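Local coordinates for endo-xylogalacturonan hydrolase A (Aspergillus tubingensis, PDB 4C2L), which breaks down xylogalacturonan, the xylose-substituted galacturonan of the hairy regions of pectin, by cleaving within its backbone, at residues 92-97 with 134-139. Sequence-based numbering, arbitrary orientation.
Sequences AMISVS and TLLYIT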
loop_
_atom_site.group_PDB
_atom_site.type_symbol
_atom_site.label_atom_id
_atom_site.label_comp_id
_atom_site.label_asym_id
_atom_site.label_seq_id
_atom_site.Cartn_x
_atom_site.Cartn_y
_atom_site.Cartn_z
ATOM N N ALA A 92 4.925 -9.713 -11.246
ATOM C CA ALA A 92 4.168 -10.337 -10.158
ATOM C C ALA A 92 4.810 -11.651 -9.730
ATOM O O ALA A 92 5.326 -12.395 -10.564
ATOM C CB ALA A 92 2.756 -10.623 -10.626
ATOM N N MET A 93 4.768 -11.928 -8.430
ATOM C CA MET A 93 5.151 -13.252 -7.942
ATOM C C MET A 93 3.924 -14.151 -7.940
ATOM O O MET A 93 3.997 -15.302 -8.381
ATOM C CB MET A 93 5.738 -13.118 -6.545
ATOM C CG MET A 93 6.892 -12.126 -6.551
ATOM S SD MET A 93 7.656 -11.920 -4.937
ATOM C CE MET A 93 8.607 -13.424 -4.838
ATOM N N ILE A 94 2.807 -13.640 -7.420
ATOM C CA ILE A 94 1.503 -14.288 -7.590
ATOM C C ILE A 94 0.668 -13.376 -8.479
ATOM O O ILE A 94 0.397 -12.217 -8.119
ATOM C CB ILE A 94 0.764 -14.507 -6.243
ATOM C CG1 ILE A 94 1.631 -15.339 -5.298
ATOM C CG2 ILE A 94 -0.576 -15.192 -6.474
ATOM C CD1 ILE A 94 1.102 -15.358 -3.864
ATOM N N SER A 95 0.288 -13.890 -9.648
ATOM C CA SER A 95 -0.427 -13.068 -10.641
ATOM C C SER A 95 -1.904 -13.467 -10.661
ATOM O O SER A 95 -2.234 -14.645 -10.838
ATOM C CB SER A 95 0.204 -13.231 -12.026
ATOM O OG SER A 95 -0.624 -12.617 -13.018
ATOM N N VAL A 96 -2.788 -12.487 -10.451
ATOM C CA VAL A 96 -4.228 -12.741 -10.391
ATOM C C VAL A 96 -4.846 -11.813 -11.427
ATOM O O VAL A 96 -5.214 -10.672 -11.123
ATOM C CB VAL A 96 -4.810 -12.487 -8.976
ATOM C CG1 VAL A 96 -6.276 -12.912 -8.901
ATOM C CG2 VAL A 96 -4.013 -13.254 -7.916
ATOM N N SER A 97 -4.911 -12.297 -12.664
ATOM C CA SER A 97 -5.317 -11.458 -13.785
ATOM C C SER A 97 -6.684 -11.879 -14.293
ATOM O O SER A 97 -6.863 -13.032 -14.699
ATOM C CB SER A 97 -4.294 -11.568 -14.921
ATOM O OG SER A 97 -4.614 -10.656 -15.966
ATOM N N THR A 134 5.909 -7.425 -7.546
ATOM C CA THR A 134 4.904 -7.338 -6.472
ATOM C C THR A 134 4.526 -8.732 -6.027
ATOM O O THR A 134 4.397 -9.635 -6.864
ATOM C CB THR A 134 3.676 -6.608 -7.030
ATOM O OG1 THR A 134 4.097 -5.274 -7.320
ATOM C CG2 THR A 134 2.464 -6.624 -6.047
ATOM N N LEU A 135 4.347 -8.916 -4.717
ATOM C CA LEU A 135 4.085 -10.256 -4.182
ATOM C C LEU A 135 2.709 -10.797 -4.611
ATOM O O LEU A 135 2.631 -11.931 -5.122
ATOM C CB LEU A 135 4.218 -10.246 -2.644
ATOM C CG LEU A 135 3.848 -11.557 -1.964
ATOM C CD1 LEU A 135 4.864 -12.635 -2.343
ATOM C CD2 LEU A 135 3.834 -11.333 -0.459
ATOM N N LEU A 136 1.637 -10.017 -4.389
ATOM C CA LEU A 136 0.280 -10.408 -4.801
ATOM C C LEU A 136 -0.257 -9.302 -5.705
ATOM O O LEU A 136 -0.537 -8.176 -5.251
ATOM C CB LEU A 136 -0.636 -10.590 -3.580
ATOM C CG LEU A 136 -2.081 -11.009 -3.895
ATOM C CD1 LEU A 136 -2.131 -12.295 -4.730
ATOM C CD2 LEU A 136 -2.824 -11.209 -2.585
ATOM N N TYR A 137 -0.372 -9.620 -6.983
ATOM C CA TYR A 137 -0.651 -8.621 -7.997
ATOM C C TYR A 137 -1.994 -8.950 -8.629
ATOM O O TYR A 137 -2.144 -9.960 -9.344
ATOM C CB TYR A 137 0.468 -8.661 -9.043
ATOM C CG TYR A 137 0.366 -7.622 -10.123
ATOM C CD1 TYR A 137 0.970 -6.367 -9.965
ATOM C CD2 TYR A 137 -0.283 -7.903 -11.328
ATOM C CE1 TYR A 137 0.892 -5.404 -10.961
ATOM C CE2 TYR A 137 -0.361 -6.944 -12.339
ATOM C CZ TYR A 137 0.233 -5.704 -12.142
ATOM O OH TYR A 137 0.185 -4.743 -13.120
ATOM N N ILE A 138 -2.984 -8.115 -8.333
ATOM C CA ILE A 138 -4.351 -8.336 -8.803
ATOM C C ILE A 138 -4.633 -7.304 -9.893
ATOM O O ILE A 138 -4.464 -6.093 -9.682
ATOM C CB ILE A 138 -5.355 -8.171 -7.632
ATOM C CG1 ILE A 138 -5.225 -9.323 -6.653
ATOM C CG2 ILE A 138 -6.802 -8.079 -8.136
ATOM C CD1 ILE A 138 -5.732 -8.970 -5.260
ATOM N N THR A 139 -5.042 -7.772 -11.072
ATOM C CA THR A 139 -5.381 -6.847 -12.134
ATOM C C THR A 139 -6.654 -7.310 -12.810
ATOM O O THR A 139 -6.752 -8.466 -13.223
ATOM C CB THR A 139 -4.231 -6.644 -13.142
ATOM O OG1 THR A 139 -4.657 -5.715 -14.142
ATOM C CG2 THR A 139 -3.786 -7.969 -13.784
#
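M93 and L135 meet where two successive turns of a parallel beta-helix round the same corner, their backbones in register from A92 opposite T134 to S97 opposite T139. The M93 side chain can be followed from CB to its tip. Its CB rests 3.6 Å from L135 O, and CG, beside the backbone N, lies 3.5 Å from T134 O. SD then passes L135 CD1 at 3.9 Å, the two side chains crossing obliquely; the bend at chi3 (76°) fixes where CE goes, and the end of the chain leads away from L135.

The corner of the main chain is itself held by hydrogen bonds: M93 N donates to T134 O at 2.8 Å, and I94 N donates to L135 O, the latter bond less straight (146°) and its donor tilted from the carbonyl plane. Consecutive N-H groups thus grip consecutive carbonyls through the turn. Beyond it, Y137 N to I94 O, V96 N to Y137 O and T139 N to V96 O continue the ladder; strands 95-97 and 137-139 run parallel, 8° apart.

Inside the beta-helix, L136 CD1 touches two residues of the other turn, 3.7 Å from I94 CG2 and, diagonally, 3.8 Å from V96 CG2. On the other face, A92 CB presses diagonally against Y137 CB at 3.4 Å and lies obliquely to the ring. The in-register pairing of successive turns is the building principle of the right-handed parallel beta-helix, the fold of glycoside hydrolase family 28.

In that fold, strand 95-97 is the outermost of its parallel sheet within the chain, and 134-139 passes the pairing on to strand 159-162, where Y137 and T139 touch K162. F80 of strand 77-80 packs on M93, I94 and L135, while L144 and I146 of strand 142-152 meet I138 and L136.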